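Local coordinates for putative Ribokinase II (Escherichia coli O6, PDB 3IQ0), which probably phosphorylates ribose or a related sugar, transferring a phosphate from magnesium-bound ATP as other carbohydrate kinases of the pfkB family do, at residues 4-16 against 55-69. Sequence-based numbering, arbitrary orientation.
Sequences SKVFTIGEILVEI and GIISCVGNDGFGDIN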
loop_
_atom_site.group_PDB
_atom_site.type_symbol
_atom_site.label_atom_id
_atom_site.label_comp_id
_atom_site.label_asym_id
_atom_site.label_seq_id
_atom_site.Cartn_x
_atom_site.Cartn_y
_atom_site.Cartn_z
ATOM N N SER B 4 10.103 -34.477 7.922
ATOM C CA SER B 4 10.416 -33.973 6.582
ATOM C C SER B 4 9.428 -32.852 6.242
ATOM O O SER B 4 8.217 -33.038 6.365
ATOM C CB SER B 4 10.289 -35.096 5.552
ATOM O OG SER B 4 10.266 -34.573 4.234
ATOM N N LYS B 5 9.935 -31.698 5.807
ATOM C CA LYS B 5 9.067 -30.569 5.487
ATOM C C LYS B 5 9.255 -29.919 4.120
ATOM O O LYS B 5 10.367 -29.820 3.603
ATOM C CB LYS B 5 9.216 -29.473 6.545
ATOM C CG LYS B 5 8.685 -29.823 7.923
ATOM C CD LYS B 5 8.424 -28.554 8.715
ATOM C CE LYS B 5 7.942 -28.853 10.123
ATOM N NZ LYS B 5 9.008 -29.463 10.964
ATOM N N VAL B 6 8.146 -29.469 3.546
ATOM C CA VAL B 6 8.174 -28.782 2.265
ATOM C C VAL B 6 8.190 -27.296 2.610
ATOM O O VAL B 6 7.375 -26.834 3.403
ATOM C CB VAL B 6 6.925 -29.087 1.414
ATOM C CG1 VAL B 6 6.906 -28.189 0.191
ATOM C CG2 VAL B 6 6.926 -30.544 0.981
ATOM N N PHE B 7 9.120 -26.549 2.030
ATOM C CA PHE B 7 9.207 -25.125 2.315
ATOM C C PHE B 7 9.121 -24.301 1.044
ATOM O O PHE B 7 9.389 -24.795 -0.052
ATOM C CB PHE B 7 10.538 -24.797 3.000
ATOM C CG PHE B 7 10.457 -24.707 4.493
ATOM C CD1 PHE B 7 10.241 -23.479 5.117
ATOM C CD2 PHE B 7 10.601 -25.843 5.281
ATOM C CE1 PHE B 7 10.176 -23.391 6.505
ATOM C CE2 PHE B 7 10.536 -25.762 6.665
ATOM C CZ PHE B 7 10.325 -24.537 7.279
ATOM N N THR B 8 8.713 -23.047 1.200
ATOM C CA THR B 8 8.678 -22.126 0.083
ATOM C C THR B 8 9.146 -20.798 0.643
ATOM O O THR B 8 9.357 -20.659 1.845
ATOM C CB THR B 8 7.280 -21.961 -0.549
ATOM O OG1 THR B 8 7.420 -21.260 -1.790
ATOM C CG2 THR B 8 6.355 -21.172 0.352
ATOM N N ILE B 9 9.298 -19.816 -0.230
ATOM C CA ILE B 9 9.781 -18.517 0.189
ATOM C C ILE B 9 9.187 -17.471 -0.734
ATOM O O ILE B 9 8.863 -17.766 -1.881
ATOM C CB ILE B 9 11.324 -18.501 0.085
ATOM C CG1 ILE B 9 11.899 -17.192 0.622
ATOM C CG2 ILE B 9 11.738 -18.711 -1.367
ATOM C CD1 ILE B 9 13.406 -17.263 0.824
ATOM N N GLY B 10 9.030 -16.248 -0.247
ATOM C CA GLY B 10 8.490 -15.230 -1.126
ATOM C C GLY B 10 7.571 -14.204 -0.511
ATOM O O GLY B 10 7.618 -13.927 0.687
ATOM N N GLU B 11 6.715 -13.649 -1.355
ATOM C CA GLU B 11 5.796 -12.611 -0.938
ATOM C C GLU B 11 4.487 -13.104 -0.344
ATOM O O GLU B 11 3.889 -14.067 -0.821
ATOM C CB GLU B 11 5.491 -11.689 -2.124
ATOM C CG GLU B 11 4.718 -12.350 -3.276
ATOM C CD GLU B 11 5.590 -13.185 -4.208
ATOM O OE1 GLU B 11 6.758 -13.456 -3.861
ATOM O OE2 GLU B 11 5.097 -13.574 -5.288
ATOM N N ILE B 12 4.066 -12.426 0.716
ATOM C CA ILE B 12 2.806 -12.693 1.386
ATOM C C ILE B 12 2.134 -11.324 1.389
ATOM O O ILE B 12 2.724 -10.338 1.834
ATOM C CB ILE B 12 3.001 -13.148 2.838
ATOM C CG1 ILE B 12 3.507 -14.590 2.876
ATOM C CG2 ILE B 12 1.696 -13.036 3.602
ATOM C CD1 ILE B 12 3.755 -15.090 4.281
ATOM N N LEU B 13 0.918 -11.253 0.871
ATOM C CA LEU B 13 0.203 -9.987 0.822
ATOM C C LEU B 13 -1.284 -10.228 0.983
ATOM O O LEU B 13 -1.725 -11.379 1.062
ATOM C CB LEU B 13 0.459 -9.287 -0.518
ATOM C CG LEU B 13 0.239 -10.107 -1.796
ATOM C CD1 LEU B 13 -0.492 -9.291 -2.840
ATOM C CD2 LEU B 13 1.581 -10.563 -2.327
ATOM N N VAL B 14 -2.051 -9.144 1.061
ATOM C CA VAL B 14 -3.497 -9.257 1.164
ATOM C C VAL B 14 -4.083 -8.700 -0.123
ATOM O O VAL B 14 -3.498 -7.826 -0.762
ATOM C CB VAL B 14 -4.085 -8.476 2.368
ATOM C CG1 VAL B 14 -3.594 -9.082 3.677
ATOM C CG2 VAL B 14 -3.712 -7.005 2.278
ATOM N N GLU B 15 -5.231 -9.229 -0.520
ATOM C CA GLU B 15 -5.886 -8.770 -1.733
ATOM C C GLU B 15 -7.204 -8.122 -1.343
ATOM O O GLU B 15 -7.906 -8.628 -0.470
ATOM C CB GLU B 15 -6.145 -9.948 -2.675
ATOM C CG GLU B 15 -6.635 -9.544 -4.058
ATOM C CD GLU B 15 -6.672 -10.709 -5.031
ATOM O OE1 GLU B 15 -7.778 -11.200 -5.340
ATOM O OE2 GLU B 15 -5.590 -11.137 -5.482
ATOM N N ILE B 16 -7.509 -6.988 -1.970
ATOM C CA ILE B 16 -8.760 -6.263 -1.736
ATOM C C ILE B 16 -9.438 -6.261 -3.103
ATOM O O ILE B 16 -8.933 -5.660 -4.045
ATOM C CB ILE B 16 -8.517 -4.806 -1.275
ATOM C CG1 ILE B 16 -7.909 -4.781 0.132
ATOM C CG2 ILE B 16 -9.829 -4.041 -1.264
ATOM C CD1 ILE B 16 -6.481 -5.238 0.200
ATOM N N GLY B 55 6.351 -25.275 5.661
ATOM C CA GLY B 55 6.633 -23.998 6.289
ATOM C C GLY B 55 6.883 -22.943 5.230
ATOM O O GLY B 55 7.005 -23.261 4.046
ATOM N N ILE B 56 6.957 -21.682 5.633
ATOM C CA ILE B 56 7.199 -20.622 4.667
ATOM C C ILE B 56 8.073 -19.524 5.252
ATOM O O ILE B 56 7.944 -19.171 6.421
ATOM C CB ILE B 56 5.858 -20.017 4.143
ATOM C CG1 ILE B 56 6.142 -18.971 3.060
ATOM C CG2 ILE B 56 5.053 -19.424 5.292
ATOM C CD1 ILE B 56 4.903 -18.474 2.328
ATOM N N ILE B 57 8.981 -19.005 4.431
ATOM C CA ILE B 57 9.880 -17.931 4.848
ATOM C C ILE B 57 9.405 -16.684 4.126
ATOM O O ILE B 57 9.452 -16.623 2.901
ATOM C CB ILE B 57 11.343 -18.220 4.434
ATOM C CG1 ILE B 57 11.857 -19.468 5.156
ATOM C CG2 ILE B 57 12.223 -17.029 4.767
ATOM C CD1 ILE B 57 13.235 -19.910 4.707
ATOM N N SER B 58 8.945 -15.693 4.883
ATOM C CA SER B 58 8.445 -14.462 4.282
ATOM C C SER B 58 8.521 -13.300 5.269
ATOM O O SER B 58 9.001 -13.465 6.387
ATOM C CB SER B 58 6.997 -14.672 3.824
ATOM O OG SER B 58 6.512 -13.565 3.080
ATOM N N CYS B 59 8.049 -12.130 4.842
ATOM C CA CYS B 59 8.051 -10.929 5.673
ATOM C C CYS B 59 6.730 -10.189 5.567
ATOM O O CYS B 59 6.221 -9.995 4.471
ATOM C CB CYS B 59 9.158 -9.962 5.230
ATOM S SG CYS B 59 10.821 -10.364 5.776
ATOM N N VAL B 60 6.171 -9.786 6.702
ATOM C CA VAL B 60 4.934 -9.007 6.709
ATOM C C VAL B 60 5.157 -7.847 7.671
ATOM O O VAL B 60 6.113 -7.862 8.454
ATOM C CB VAL B 60 3.705 -9.819 7.197
ATOM C CG1 VAL B 60 3.467 -11.012 6.286
ATOM C CG2 VAL B 60 3.904 -10.257 8.633
ATOM N N GLY B 61 4.294 -6.841 7.602
ATOM C CA GLY B 61 4.424 -5.708 8.497
ATOM C C GLY B 61 3.726 -6.013 9.808
ATOM O O GLY B 61 3.088 -7.058 9.948
ATOM N N ASN B 62 3.845 -5.103 10.767
ATOM C CA ASN B 62 3.216 -5.270 12.069
ATOM C C ASN B 62 1.815 -4.657 12.054
ATOM O O ASN B 62 1.515 -3.740 12.818
ATOM C CB ASN B 62 4.081 -4.605 13.144
ATOM C CG ASN B 62 3.478 -4.709 14.526
ATOM O OD1 ASN B 62 3.084 -5.787 14.964
ATOM N ND2 ASN B 62 3.411 -3.584 15.226
ATOM N N ASP B 63 0.966 -5.165 11.167
ATOM C CA ASP B 63 -0.404 -4.678 11.037
ATOM C C ASP B 63 -1.377 -5.842 10.850
ATOM O O ASP B 63 -0.955 -6.992 10.689
ATOM C CB ASP B 63 -0.508 -3.701 9.860
ATOM C CG ASP B 63 0.013 -4.291 8.559
ATOM O OD1 ASP B 63 -0.375 -5.427 8.224
ATOM O OD2 ASP B 63 0.806 -3.616 7.865
ATOM N N GLY B 64 -2.674 -5.539 10.876
ATOM C CA GLY B 64 -3.701 -6.558 10.729
ATOM C C GLY B 64 -3.692 -7.322 9.418
ATOM O O GLY B 64 -4.196 -8.442 9.348
ATOM N N PHE B 65 -3.143 -6.717 8.370
ATOM C CA PHE B 65 -3.066 -7.374 7.072
ATOM C C PHE B 65 -1.994 -8.446 7.165
ATOM O O PHE B 65 -2.073 -9.485 6.510
ATOM C CB PHE B 65 -2.715 -6.368 5.976
ATOM C CG PHE B 65 -3.837 -5.428 5.630
ATOM C CD1 PHE B 65 -5.130 -5.655 6.101
ATOM C CD2 PHE B 65 -3.616 -4.346 4.790
ATOM C CE1 PHE B 65 -6.183 -4.820 5.736
ATOM C CE2 PHE B 65 -4.664 -3.505 4.420
ATOM C CZ PHE B 65 -5.944 -3.742 4.890
ATOM N N GLY B 66 -0.985 -8.180 7.987
ATOM C CA GLY B 66 0.070 -9.150 8.180
ATOM C C GLY B 66 -0.487 -10.280 9.027
ATOM O O GLY B 66 -0.195 -11.450 8.785
ATOM N N ASP B 67 -1.316 -9.924 10.008
ATOM C CA ASP B 67 -1.913 -10.904 10.908
ATOM C C ASP B 67 -2.890 -11.867 10.247
ATOM O O ASP B 67 -2.914 -13.052 10.577
ATOM C CB ASP B 67 -2.639 -10.208 12.063
ATOM C CG ASP B 67 -1.710 -9.386 12.930
ATOM O OD1 ASP B 67 -0.477 -9.555 12.819
ATOM O OD2 ASP B 67 -2.218 -8.573 13.735
ATOM N N ILE B 68 -3.707 -11.374 9.324
ATOM C CA ILE B 68 -4.672 -12.255 8.681
ATOM C C ILE B 68 -3.967 -13.377 7.918
ATOM O O ILE B 68 -4.459 -14.504 7.872
ATOM C CB ILE B 68 -5.628 -11.482 7.742
ATOM C CG1 ILE B 68 -6.796 -12.388 7.357
ATOM C CG2 ILE B 68 -4.885 -10.998 6.502
ATOM C CD1 ILE B 68 -7.852 -11.718 6.534
ATOM N N ASN B 69 -2.811 -13.082 7.330
ATOM C CA ASN B 69 -2.070 -14.113 6.611
ATOM C C ASN B 69 -1.448 -15.106 7.587
ATOM O O ASN B 69 -1.533 -16.316 7.380
ATOM C CB ASN B 69 -0.988 -13.491 5.733
ATOM C CG ASN B 69 -1.557 -12.857 4.480
ATOM O OD1 ASN B 69 -1.996 -13.552 3.561
ATOM N ND2 ASN B 69 -1.564 -11.532 4.443
HETATM O O HOH W 1 4.174 -8.494 3.111
HETATM O O HOH W 2 6.414 -10.854 1.995
#
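Ile12 packs against Ser58 and Asn69 where the core of the ribokinase-like alpha/beta fold passes into a smaller sheet, an example of how one continuous chain can weld two layers together. Ile12, Gly55 and Val14 have the largest shares of the buried surface, in the link, the paired strands and a strand-helix crossing respectively. Strands 5-9 and 55-61 form a regular parallel ladder: Gly55 N donates to Val6 O at 2.9 Å, Ile57 N to Thr8 O, and Gly10 N to Ile57 O. Gly55 lets an aromatic ring lie on the main chain, for the Phe7 ring presents a face to Gly55 CA, 3.8 Å from the ring centroid. On the opposite face of the sheet Thr8 and Ile56 point the same way, while the hydroxyl of Thr8 turns to the carbonyl of His135 on the next strand.

Beyond Gly10 the ladder gives way to side chains and water. Ser58 OG donates to Gly10 O at 2.7 Å, and a water spans Ile12 N, Ser58 OG and Cys59 O. Ile12 packs with both branches where the backbones diverge: CD1 presses on Ser58 CB, a tight 3.3 Å, and with CG1 beside the backbone N (chi1 -74°), CG2 falls anti to that N and reaches Val60 CG1 and the amide carbon of Asn69.

Strand 13-16 crosses helix 64-69 at 103°. Its small sheet is probably, as in ribokinase relatives, the lid over the sugar site and part of the dimer interface. Val14 sets CG1 against Phe65 O, the Asn69 amide and Ile68 CG2, and CG2 over the Phe65 ring, whose edge-to-face partner is Phe95 of the second subunit. Asn69 ND2 bonds back to Phe65 O at 3.0 Å and reaches Leu13 O only weakly, at 3.4 Å.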